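Local coordinates for protein methylmalonyl-CoA carboxyltransferase 12S subunit (Propionibacterium freudenreichii, PDB 1ON3) that transfers the carboxyl group of methylmalonyl-CoA to the biotin of the 1.3S subunit, forming propanoyl-CoA, as the hexameric core of transcarboxylase, at residues E[140-145]-E[152-157]; E[80-85]-E[116-121]; E[111-116]-E[147-152]; E[159-164]-E[183-188]. All coordinates share one frame; numbering follows the deposited sequence. Where two conformers were deposited one is given.

Contact 1: residues E[140-145]-E[152-157]. With MCA (methylmalonyl-coenzyme A), chain T.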
# COMPACT_ATOMS: atom_id res chain seq x y z
N GLY E 140 14.57 -42.99 3.23
CA GLY E 140 15.90 -43.21 3.77
C GLY E 140 16.76 -41.96 3.69
O GLY E 140 17.97 -42.01 3.93
N GLY E 141 16.15 -40.83 3.34
CA GLY E 141 16.89 -39.58 3.24
C GLY E 141 17.32 -39.19 1.82
O GLY E 141 16.79 -39.71 0.84
N ALA E 142 18.28 -38.28 1.70
CA ALA E 142 18.75 -37.85 0.38
C ALA E 142 19.30 -39.06 -0.38
O ALA E 142 20.03 -39.87 0.19
CB ALA E 142 19.83 -36.78 0.53
N ARG E 143 18.93 -39.19 -1.65
CA ARG E 143 19.40 -40.32 -2.45
C ARG E 143 20.91 -40.22 -2.59
O ARG E 143 21.43 -39.36 -3.32
CB ARG E 143 18.74 -40.31 -3.82
CG ARG E 143 18.97 -41.59 -4.63
CD ARG E 143 18.15 -41.57 -5.92
NE ARG E 143 16.71 -41.60 -5.67
CZ ARG E 143 15.80 -41.25 -6.57
NH1 ARG E 143 16.17 -40.82 -7.78
NH2 ARG E 143 14.50 -41.35 -6.29
N ILE E 144 21.61 -41.11 -1.91
CA ILE E 144 23.07 -41.11 -1.88
C ILE E 144 23.82 -41.18 -3.21
O ILE E 144 24.89 -40.58 -3.34
CB ILE E 144 23.57 -42.22 -0.92
CG1 ILE E 144 23.16 -41.88 0.52
CG2 ILE E 144 25.07 -42.34 -1.01
CD1 ILE E 144 23.39 -43.02 1.54
N GLN E 145 23.27 -41.90 -4.18
CA GLN E 145 23.91 -42.01 -5.50
C GLN E 145 23.95 -40.67 -6.23
O GLN E 145 24.76 -40.48 -7.15
CB GLN E 145 23.18 -43.03 -6.39
CG GLN E 145 23.26 -44.49 -5.96
CD GLN E 145 22.07 -44.93 -5.10
OE1 GLN E 145 21.73 -46.12 -5.06
NE2 GLN E 145 21.45 -43.99 -4.41
N SER E 152 21.07 -30.56 -2.88
CA SER E 152 20.44 -29.31 -3.32
C SER E 152 18.91 -29.42 -3.31
O SER E 152 18.22 -28.45 -3.05
CB SER E 152 20.93 -28.96 -4.74
OG SER E 152 20.36 -27.75 -5.20
N GLY E 153 18.39 -30.61 -3.61
CA GLY E 153 16.95 -30.80 -3.60
C GLY E 153 16.38 -30.51 -2.21
O GLY E 153 15.32 -29.88 -2.08
N TYR E 154 17.07 -30.97 -1.17
CA TYR E 154 16.62 -30.71 0.20
C TYR E 154 16.69 -29.22 0.52
O TYR E 154 15.82 -28.69 1.19
CB TYR E 154 17.44 -31.51 1.22
CG TYR E 154 16.92 -32.92 1.45
CD1 TYR E 154 17.62 -33.82 2.23
CD2 TYR E 154 15.69 -33.33 0.90
CE1 TYR E 154 17.13 -35.12 2.47
CE2 TYR E 154 15.19 -34.62 1.14
CZ TYR E 154 15.92 -35.50 1.92
OH TYR E 154 15.42 -36.77 2.16
N GLY E 155 17.75 -28.56 0.06
CA GLY E 155 17.87 -27.13 0.28
C GLY E 155 16.64 -26.41 -0.27
O GLY E 155 16.03 -25.58 0.41
N LYS E 156 16.25 -26.75 -1.51
CA LYS E 156 15.07 -26.12 -2.12
C LYS E 156 13.80 -26.44 -1.33
O LYS E 156 12.95 -25.57 -1.14
CB LYS E 156 14.91 -26.56 -3.58
CG LYS E 156 16.05 -26.06 -4.52
CD LYS E 156 15.80 -26.48 -5.97
CE LYS E 156 16.87 -25.94 -6.91
NZ LYS E 156 18.24 -26.42 -6.57
N MET E 157 13.68 -27.68 -0.86
CA MET E 157 12.50 -28.05 -0.08
C MET E 157 12.40 -27.28 1.25
O MET E 157 11.31 -26.83 1.62
CB MET E 157 12.50 -29.55 0.22
CG MET E 157 11.23 -29.99 0.96
SD MET E 157 11.17 -31.75 1.35
CE MET E 157 11.18 -32.44 -0.33
C8 MCA T . 17.77 -46.37 1.77
N9 MCA T . 18.11 -46.80 0.48
C4 MCA T . 18.81 -45.74 -0.06
C5 MCA T . 18.84 -44.74 0.94
N7 MCA T . 18.17 -45.16 2.08
N3 MCA T . 19.39 -45.64 -1.33
C2 MCA T . 20.01 -44.43 -1.53
N1 MCA T . 20.10 -43.39 -0.63
C6 MCA T . 19.52 -43.51 0.63
N6 MCA T . 19.62 -42.48 1.47
C1' MCA T . 17.86 -47.96 -0.19
C2' MCA T . 18.66 -49.09 0.46
O2' MCA T . 19.96 -49.16 -0.06
C3' MCA T . 17.77 -50.28 0.19
O3' MCA T . 18.10 -50.83 -1.08
C4' MCA T . 16.33 -49.75 0.23
O4' MCA T . 16.48 -48.30 -0.04
C5' MCA T . 15.55 -49.83 1.61
O5' MCA T . 16.30 -50.31 2.42
P1 MCA T . 16.63 -51.23 3.41
O11 MCA T . 17.91 -51.13 3.89
O12 MCA T . 16.30 -52.28 2.65
O6 MCA T . 15.76 -51.06 4.79
P2 MCA T . 15.20 -50.90 5.99
O21 MCA T . 15.96 -51.99 6.38
O22 MCA T . 13.81 -50.74 6.13
O7 MCA T . 15.96 -49.62 6.58
CPB MCA T . 15.95 -48.53 6.08
CPA MCA T . 16.69 -47.29 6.55
CP7 MCA T . 18.04 -47.67 5.89
CP9 MCA T . 16.60 -47.06 8.07
CP8 MCA T . 16.03 -46.07 5.85
OP3 MCA T . 17.98 -47.82 4.66
CP6 MCA T . 19.17 -46.83 6.00
OP2 MCA T . 19.56 -46.49 7.18
NP2 MCA T . 19.85 -46.35 4.78
CP5 MCA T . 20.46 -45.07 4.92
CP4 MCA T . 20.38 -43.81 5.59
CP3 MCA T . 21.16 -42.62 5.30
OP1 MCA T . 22.46 -43.01 5.33
NP1 MCA T . 20.90 -41.20 5.02
CP2 MCA T . 22.12 -40.48 4.78
CP1 MCA T . 21.72 -39.13 4.34
P3 MCA T . 17.76 -52.13 -2.03
O31 MCA T . 18.48 -52.99 -1.03
O32 MCA T . 18.53 -51.97 -3.31
O33 MCA T . 16.34 -52.59 -2.20
S MCA T . 22.86 -38.15 4.03
CS1 MCA T . 21.56 -37.19 3.74
OS1 MCA T . 20.31 -37.34 3.79
CS2 MCA T . 21.73 -35.99 4.45
CS3 MCA T . 21.74 -34.87 3.74
CS4 MCA T . 21.81 -35.55 5.94
OS4 MCA T . 22.39 -34.52 6.28
OS5 MCA T . 21.27 -36.31 6.73
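In the CoA-binding loop of the crotonase-like N-terminal half, G141 and A142 receive the end of Y154, a ring standing out from helix 147-164. Its OH lies 3.1 Å from G141 C, and the loop atoms approach the ring obliquely. A142 CB rests 3.7 Å from Y154 CE1, an apolar touch. Y154 CG is turned anti to the carbonyl carbon (chi1 -86°), a turn that carries the ring across to the loop. A142 N donates a hydrogen bond to the thioester oxygen OS1 of methylmalonyl-CoA at 3.1 Å, while OS1 itself meets the tyrosine ring at its edge. An alanine in place of Y154 would probably open a gap beside the G141-A142 peptide and leave the loop freer to shift against the thioester. Farther along, adenine N6 of the ligand donates to G140 O (3.0 Å) and to A142 O (2.9 Å). The adenine N1 accepts a nearly straight bond (171°) from I144 N. At G141 the backbone angles alone call for glycine. Backbone reading of the adenine, with an amide on the thioester oxygen, is the hallmark of acyl-CoA sites in the crotonase superfamily and is consistent with part of an oxyanion hole.

Contact 2: residues E[80-85]-E[116-121]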
# COMPACT_ATOMS: atom_id res chain seq x y z
N VAL E 80 13.04 -45.65 -11.82
CA VAL E 80 12.53 -45.15 -10.54
C VAL E 80 11.19 -44.45 -10.75
O VAL E 80 11.13 -43.23 -10.88
CB VAL E 80 13.55 -44.13 -9.96
CG1 VAL E 80 13.26 -43.84 -8.51
CG2 VAL E 80 14.96 -44.67 -10.12
N PRO E 81 10.09 -45.23 -10.77
CA PRO E 81 8.73 -44.70 -10.97
C PRO E 81 8.39 -43.43 -10.16
O PRO E 81 8.50 -43.44 -8.93
CB PRO E 81 7.84 -45.88 -10.59
CG PRO E 81 8.68 -47.08 -10.96
CD PRO E 81 10.06 -46.68 -10.48
N ALA E 82 7.99 -42.37 -10.86
CA ALA E 82 7.61 -41.09 -10.25
C ALA E 82 8.73 -40.49 -9.40
O ALA E 82 8.52 -39.52 -8.66
CB ALA E 82 6.36 -41.28 -9.38
N ASP E 83 9.93 -41.04 -9.58
CA ASP E 83 11.12 -40.70 -8.81
C ASP E 83 10.88 -40.89 -7.31
O ASP E 83 11.51 -40.24 -6.47
CB ASP E 83 11.66 -39.29 -9.05
CG ASP E 83 13.16 -39.23 -8.80
OD1 ASP E 83 13.72 -38.19 -8.40
OD2 ASP E 83 13.77 -40.29 -9.01
N GLY E 84 9.97 -41.80 -6.98
CA GLY E 84 9.70 -42.10 -5.59
C GLY E 84 8.72 -41.23 -4.83
O GLY E 84 8.64 -41.37 -3.61
N VAL E 85 8.01 -40.31 -5.49
CA VAL E 85 7.03 -39.50 -4.77
C VAL E 85 5.79 -39.27 -5.64
O VAL E 85 5.89 -39.03 -6.85
CB VAL E 85 7.61 -38.14 -4.32
CG1 VAL E 85 7.72 -37.17 -5.51
CG2 VAL E 85 6.72 -37.53 -3.21
N SER E 116 12.52 -34.28 -5.07
CA SER E 116 12.41 -33.05 -4.28
C SER E 116 11.87 -31.89 -5.11
O SER E 116 11.17 -31.03 -4.59
CB SER E 116 13.75 -32.67 -3.67
OG SER E 116 14.09 -33.54 -2.60
N THR E 117 12.21 -31.85 -6.39
CA THR E 117 11.71 -30.79 -7.25
C THR E 117 10.20 -30.93 -7.40
O THR E 117 9.48 -29.93 -7.39
CB THR E 117 12.39 -30.83 -8.63
OG1 THR E 117 13.78 -30.55 -8.46
CG2 THR E 117 11.78 -29.79 -9.56
N LYS E 118 9.73 -32.17 -7.52
CA LYS E 118 8.29 -32.45 -7.66
C LYS E 118 7.54 -31.96 -6.42
O LYS E 118 6.46 -31.35 -6.50
CB LYS E 118 8.05 -33.97 -7.82
CG LYS E 118 8.27 -34.52 -9.24
CD LYS E 118 7.96 -36.02 -9.34
CE LYS E 118 6.50 -36.32 -9.04
NZ LYS E 118 6.19 -37.76 -9.23
N VAL E 119 8.11 -32.25 -5.26
CA VAL E 119 7.49 -31.82 -4.01
C VAL E 119 7.44 -30.29 -3.92
O VAL E 119 6.42 -29.71 -3.55
CB VAL E 119 8.25 -32.39 -2.79
CG1 VAL E 119 7.72 -31.76 -1.50
CG2 VAL E 119 8.05 -33.90 -2.73
N VAL E 120 8.54 -29.63 -4.25
CA VAL E 120 8.59 -28.18 -4.21
C VAL E 120 7.58 -27.56 -5.18
O VAL E 120 6.91 -26.57 -4.86
CB VAL E 120 10.02 -27.65 -4.52
CG1 VAL E 120 10.01 -26.14 -4.62
CG2 VAL E 120 10.97 -28.05 -3.40
N GLU E 121 7.46 -28.14 -6.37
CA GLU E 121 6.51 -27.60 -7.35
C GLU E 121 5.09 -27.73 -6.81
O GLU E 121 4.26 -26.83 -7.00
CB GLU E 121 6.70 -28.30 -8.70
CG GLU E 121 7.65 -27.50 -9.62
CD GLU E 121 8.36 -28.34 -10.67
OE1 GLU E 121 7.78 -29.35 -11.13
OE2 GLU E 121 9.50 -27.97 -11.05
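K118 reaches from helix 113-129 into the turn ahead of strand 85-92 and slides past V85, the two side chains running in opposite directions. The lysine leaves the helix with CG anti to the carbonyl carbon, runs straight through chi2 and then bends at chi3 (63°), which brings NZ up to the turn's carbonyls. There it donates to two backbone carbonyls. The bond to V85 O is short, 2.7 Å, and arrives nearly along the C=O axis (163°). A82 O is met at 3.0 Å from a very different direction, with a C=O...donor angle of 119° and the nitrogen tilted somewhat from the carbonyl plane. G63 O takes a further bond from NZ, giving the buried ammonium three carbonyl acceptors. The turn that offers two of them winds through left-handed backbone angles at A82, D83 and G84, and only glycine suits the last of these. It leads into the sheet of the N-terminal crotonase-fold half, whose strands 95-102 and 133-139 are joined by helix 113-129 in a beta-alpha-beta crossover. Beside the polar grip, V85 CG1 lies 3.8 Å from K118 CE, covering the aliphatic stem. V85 CG2 meets V119 CG2 at 3.9 Å, these two side chains crossing at about a right angle. A methionine in place of K118 would probably leave the carbonyls of A82 and V85 without their shared donor and let the turn drift from the helix. V119 also packs on F133 and F135 of strand 133-139.

Contact 3: residues E[111-116]-E[147-152]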
# COMPACT_ATOMS: atom_id res chain seq x y z
N ALA E 111 15.29 -39.55 -1.31
CA ALA E 111 14.96 -38.30 -1.97
C ALA E 111 15.82 -37.92 -3.16
O ALA E 111 16.87 -37.30 -3.00
CB ALA E 111 14.97 -37.18 -0.96
N GLY E 112 15.37 -38.30 -4.36
CA GLY E 112 16.11 -37.93 -5.55
C GLY E 112 15.97 -36.43 -5.77
O GLY E 112 15.08 -35.79 -5.22
N GLU E 113 16.86 -35.86 -6.56
CA GLU E 113 16.81 -34.45 -6.87
C GLU E 113 15.47 -34.12 -7.54
O GLU E 113 14.82 -33.13 -7.20
CB GLU E 113 17.99 -34.12 -7.79
CG GLU E 113 17.77 -33.01 -8.79
CD GLU E 113 18.90 -32.93 -9.81
OE1 GLU E 113 19.85 -32.15 -9.60
OE2 GLU E 113 18.85 -33.68 -10.81
N THR E 114 15.04 -34.96 -8.48
CA THR E 114 13.78 -34.72 -9.17
C THR E 114 12.60 -34.93 -8.24
O THR E 114 11.60 -34.22 -8.35
CB THR E 114 13.64 -35.62 -10.42
OG1 THR E 114 14.57 -35.19 -11.42
CG2 THR E 114 12.23 -35.53 -10.99
N GLN E 115 12.72 -35.90 -7.33
CA GLN E 115 11.66 -36.16 -6.35
C GLN E 115 11.44 -34.88 -5.53
O GLN E 115 10.30 -34.44 -5.33
CB GLN E 115 12.05 -37.30 -5.39
CG GLN E 115 10.91 -37.71 -4.46
CD GLN E 115 11.37 -38.54 -3.27
OE1 GLN E 115 11.47 -38.04 -2.14
NE2 GLN E 115 11.68 -39.80 -3.53
N SER E 116 12.52 -34.28 -5.07
CA SER E 116 12.41 -33.05 -4.28
C SER E 116 11.87 -31.89 -5.11
O SER E 116 11.17 -31.03 -4.59
CB SER E 116 13.75 -32.67 -3.67
OG SER E 116 14.09 -33.54 -2.60
N GLY E 147 24.62 -37.72 -4.85
CA GLY E 147 25.52 -36.80 -4.19
C GLY E 147 24.99 -35.40 -3.92
O GLY E 147 23.93 -35.24 -3.31
N ILE E 148 25.72 -34.38 -4.37
CA ILE E 148 25.29 -33.01 -4.11
C ILE E 148 24.00 -32.61 -4.83
O ILE E 148 23.42 -31.58 -4.51
CB ILE E 148 26.40 -31.97 -4.40
CG1 ILE E 148 26.71 -31.90 -5.89
CG2 ILE E 148 27.65 -32.33 -3.60
CD1 ILE E 148 27.73 -30.81 -6.23
N ASP E 149 23.56 -33.42 -5.79
CA ASP E 149 22.31 -33.10 -6.48
C ASP E 149 21.10 -33.32 -5.57
O ASP E 149 20.19 -32.50 -5.53
CB ASP E 149 22.16 -33.95 -7.75
CG ASP E 149 23.20 -33.61 -8.80
OD1 ASP E 149 23.65 -32.44 -8.84
OD2 ASP E 149 23.54 -34.52 -9.59
N SER E 150 21.07 -34.43 -4.83
CA SER E 150 19.94 -34.65 -3.94
C SER E 150 20.08 -33.70 -2.75
O SER E 150 19.08 -33.31 -2.14
CB SER E 150 19.89 -36.12 -3.48
OG SER E 150 21.13 -36.54 -2.96
N LEU E 151 21.31 -33.31 -2.44
CA LEU E 151 21.58 -32.37 -1.34
C LEU E 151 20.85 -31.06 -1.67
O LEU E 151 20.11 -30.53 -0.84
CB LEU E 151 23.08 -32.09 -1.25
CG LEU E 151 23.80 -31.69 0.04
CD1 LEU E 151 24.94 -30.75 -0.32
CD2 LEU E 151 22.86 -31.05 1.04
N SER E 152 21.07 -30.56 -2.88
CA SER E 152 20.44 -29.31 -3.32
C SER E 152 18.91 -29.42 -3.31
O SER E 152 18.22 -28.45 -3.05
CB SER E 152 20.93 -28.96 -4.74
OG SER E 152 20.36 -27.75 -5.20
O HOH W 1 16.62 -34.34 -3.14
O HOH W 2 20.11 -30.56 -7.80
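A water ties the A111 and S150 carbonyls together and is gripped by S116 as well: it lies 3.0 Å from A111 O, 2.8 Å from S150 O and 2.7 Å from S116 OG. Its geometry suits donation to both carbonyls, although other acceptors compete for its protons. Around this water the backbones come very close, with E113 CA only 4.3 Å from S150 CA. S150 CB sits 3.3 Å from A111 O. The S150 hydroxyl is turned between its own backbone N and carbonyl carbon (chi1 51°), which brings OG to R143 O in the preceding loop, its main partner. Farther from this water, E113, extended beyond CG, passes over D149 at a slant, and OE1 approaches D149 CB at 3.5 Å. The two carboxylates, with planes 30° apart, bring like charges within 3.9 Å, E113 OE1 to D149 OD1. Arginines of neighbouring subunits probably offset this: R69 of the third subunit pairs with E113, and R483 of the second subunit with D149. A second water bonds to D149 O, but its approach to E113 OE1 is too short to be trusted. The contact thus joins the N-terminal ends of helices 113-129 and 147-164, which follow strands 95-102 and 133-139 of the same sheet, and presents their acidic side chains to the other subunits of the hexamer.

Contact 4: residues E[159-164]-E[183-188]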
# COMPACT_ATOMS: atom_id res chain seq x y z
N PHE E 159 13.70 -24.36 1.98
CA PHE E 159 13.39 -22.97 1.68
C PHE E 159 11.90 -22.82 1.36
O PHE E 159 11.28 -21.83 1.73
CB PHE E 159 14.23 -22.50 0.49
CG PHE E 159 14.08 -21.03 0.19
CD1 PHE E 159 13.10 -20.58 -0.69
CD2 PHE E 159 14.93 -20.10 0.78
CE1 PHE E 159 12.95 -19.22 -0.98
CE2 PHE E 159 14.80 -18.73 0.51
CZ PHE E 159 13.81 -18.29 -0.37
N ALA E 160 11.34 -23.81 0.67
CA ALA E 160 9.93 -23.78 0.30
C ALA E 160 9.03 -23.92 1.54
O ALA E 160 8.00 -23.26 1.65
CB ALA E 160 9.62 -24.91 -0.72
N ASN E 161 9.43 -24.77 2.49
CA ASN E 161 8.65 -24.96 3.72
C ASN E 161 8.56 -23.62 4.44
O ASN E 161 7.50 -23.24 4.94
CB ASN E 161 9.32 -25.97 4.67
CG ASN E 161 9.11 -27.41 4.26
OD1 ASN E 161 10.07 -28.17 4.16
ND2 ASN E 161 7.85 -27.82 4.04
N VAL E 162 9.69 -22.91 4.49
CA VAL E 162 9.73 -21.61 5.15
C VAL E 162 8.92 -20.59 4.35
O VAL E 162 8.23 -19.75 4.93
CB VAL E 162 11.20 -21.12 5.32
CG1 VAL E 162 11.22 -19.71 5.93
CG2 VAL E 162 11.96 -22.09 6.24
N LYS E 163 8.99 -20.66 3.03
CA LYS E 163 8.22 -19.72 2.21
C LYS E 163 6.71 -19.89 2.50
O LYS E 163 6.00 -18.90 2.66
CB LYS E 163 8.52 -19.98 0.73
CG LYS E 163 7.88 -19.01 -0.25
CD LYS E 163 8.30 -19.38 -1.68
CE LYS E 163 7.76 -18.41 -2.71
NZ LYS E 163 8.00 -18.90 -4.11
N LEU E 164 6.24 -21.13 2.59
CA LEU E 164 4.83 -21.41 2.86
C LEU E 164 4.44 -21.18 4.32
O LEU E 164 3.26 -21.05 4.65
CB LEU E 164 4.47 -22.86 2.50
CG LEU E 164 4.02 -23.20 1.06
CD1 LEU E 164 5.14 -22.91 0.05
CD2 LEU E 164 3.62 -24.67 1.00
N SER E 183 14.57 -34.92 8.05
CA SER E 183 13.75 -34.57 9.21
C SER E 183 13.48 -33.07 9.39
O SER E 183 12.49 -32.69 10.01
CB SER E 183 14.40 -35.11 10.49
OG SER E 183 14.53 -36.53 10.43
N TYR E 184 14.34 -32.21 8.86
CA TYR E 184 14.12 -30.78 9.01
C TYR E 184 12.90 -30.25 8.24
O TYR E 184 12.32 -29.24 8.62
CB TYR E 184 15.39 -30.01 8.61
CG TYR E 184 16.53 -30.19 9.60
CD1 TYR E 184 17.78 -30.64 9.17
CD2 TYR E 184 16.35 -29.92 10.96
CE1 TYR E 184 18.83 -30.82 10.09
CE2 TYR E 184 17.38 -30.10 11.88
CZ TYR E 184 18.63 -30.55 11.43
OH TYR E 184 19.66 -30.75 12.34
N SER E 185 12.49 -30.95 7.18
CA SER E 185 11.31 -30.52 6.43
C SER E 185 10.09 -30.65 7.37
O SER E 185 9.31 -29.70 7.53
CB SER E 185 11.14 -31.35 5.15
OG SER E 185 10.03 -30.90 4.39
N PRO E 186 9.90 -31.82 8.01
CA PRO E 186 8.76 -31.95 8.92
C PRO E 186 8.82 -30.88 10.02
O PRO E 186 7.81 -30.30 10.41
CB PRO E 186 8.94 -33.35 9.49
CG PRO E 186 9.39 -34.10 8.30
CD PRO E 186 10.43 -33.15 7.68
N ALA E 187 10.03 -30.61 10.51
CA ALA E 187 10.21 -29.61 11.57
C ALA E 187 9.78 -28.23 11.11
O ALA E 187 9.34 -27.42 11.90
CB ALA E 187 11.68 -29.56 12.01
N LEU E 188 9.92 -27.97 9.82
CA LEU E 188 9.55 -26.66 9.27
C LEU E 188 8.07 -26.57 8.87
O LEU E 188 7.59 -25.49 8.52
CB LEU E 188 10.47 -26.34 8.08
CG LEU E 188 11.96 -26.10 8.43
CD1 LEU E 188 12.81 -26.05 7.16
CD2 LEU E 188 12.11 -24.79 9.22
O HOH W 3 7.85 -30.21 2.27
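N161, on helix 147-164, meets L188 and S185 in turn as its side chain runs outward. CB touches L188 CB at 3.6 Å, an aliphatic contact at the closest point of the two backbones. CG stands anti to the carbonyl carbon (chi1 -77°), which directs the amide toward S185. OD1 then accepts the hydroxyl proton of S185 OG across 2.7 Å; the C=O...donor angle is 127°, with the hydroxyl somewhat tilted from the carbonyl plane. On the other branch, ND2 donates to a water at 3.0 Å, and this water in turn gives a proton to S185 OG at 3.1 Å. Amide, hydroxyl and water therefore close a small hydrogen-bonded cycle, which fixes which end of the amide faces the serine. Y137 OH of strand 133-139 is a further hydrogen-bond partner of S185 OG. The segments 159-164 and 184-188 run parallel, their axes 4° apart in direction and 9.2 Å apart at closest approach. They are neighbouring helices of successive beta-alpha-beta units in the crotonase-like N-terminal half: one leads into strand 170-175, the other into strand 191-195. Beside these polar atoms the packing turns apolar, as V162 CG2 lies 4.0 Å from L188 CD2. M123 of helix 113-129 packs against N161, while S396 of the second subunit lies against V162.

In the fold
Contacts 1, 3 and 4 are strung along helix 147-164, and contacts 2 and 3 share S116 on helix 113-129. Contacts 1 and 3 nearly coincide, their centres about 4 Å apart: the CoA loop is tied to the residues just before helix 113-129 by a probable hydrogen bond of 2.6 Å from A111 N to G141 O. A salt bridge, R143 NH1 to D83 OD2 at 2.7 Å, joins the loop of contact 1 to the turn of contact 2. Contact 4 reaches contact 1 through M157, which packs on S185. Only contact 1 binds methylmalonyl-CoA directly; the side chains of S150, S185 and V85 lie about 7, 11 and 14 Å from it.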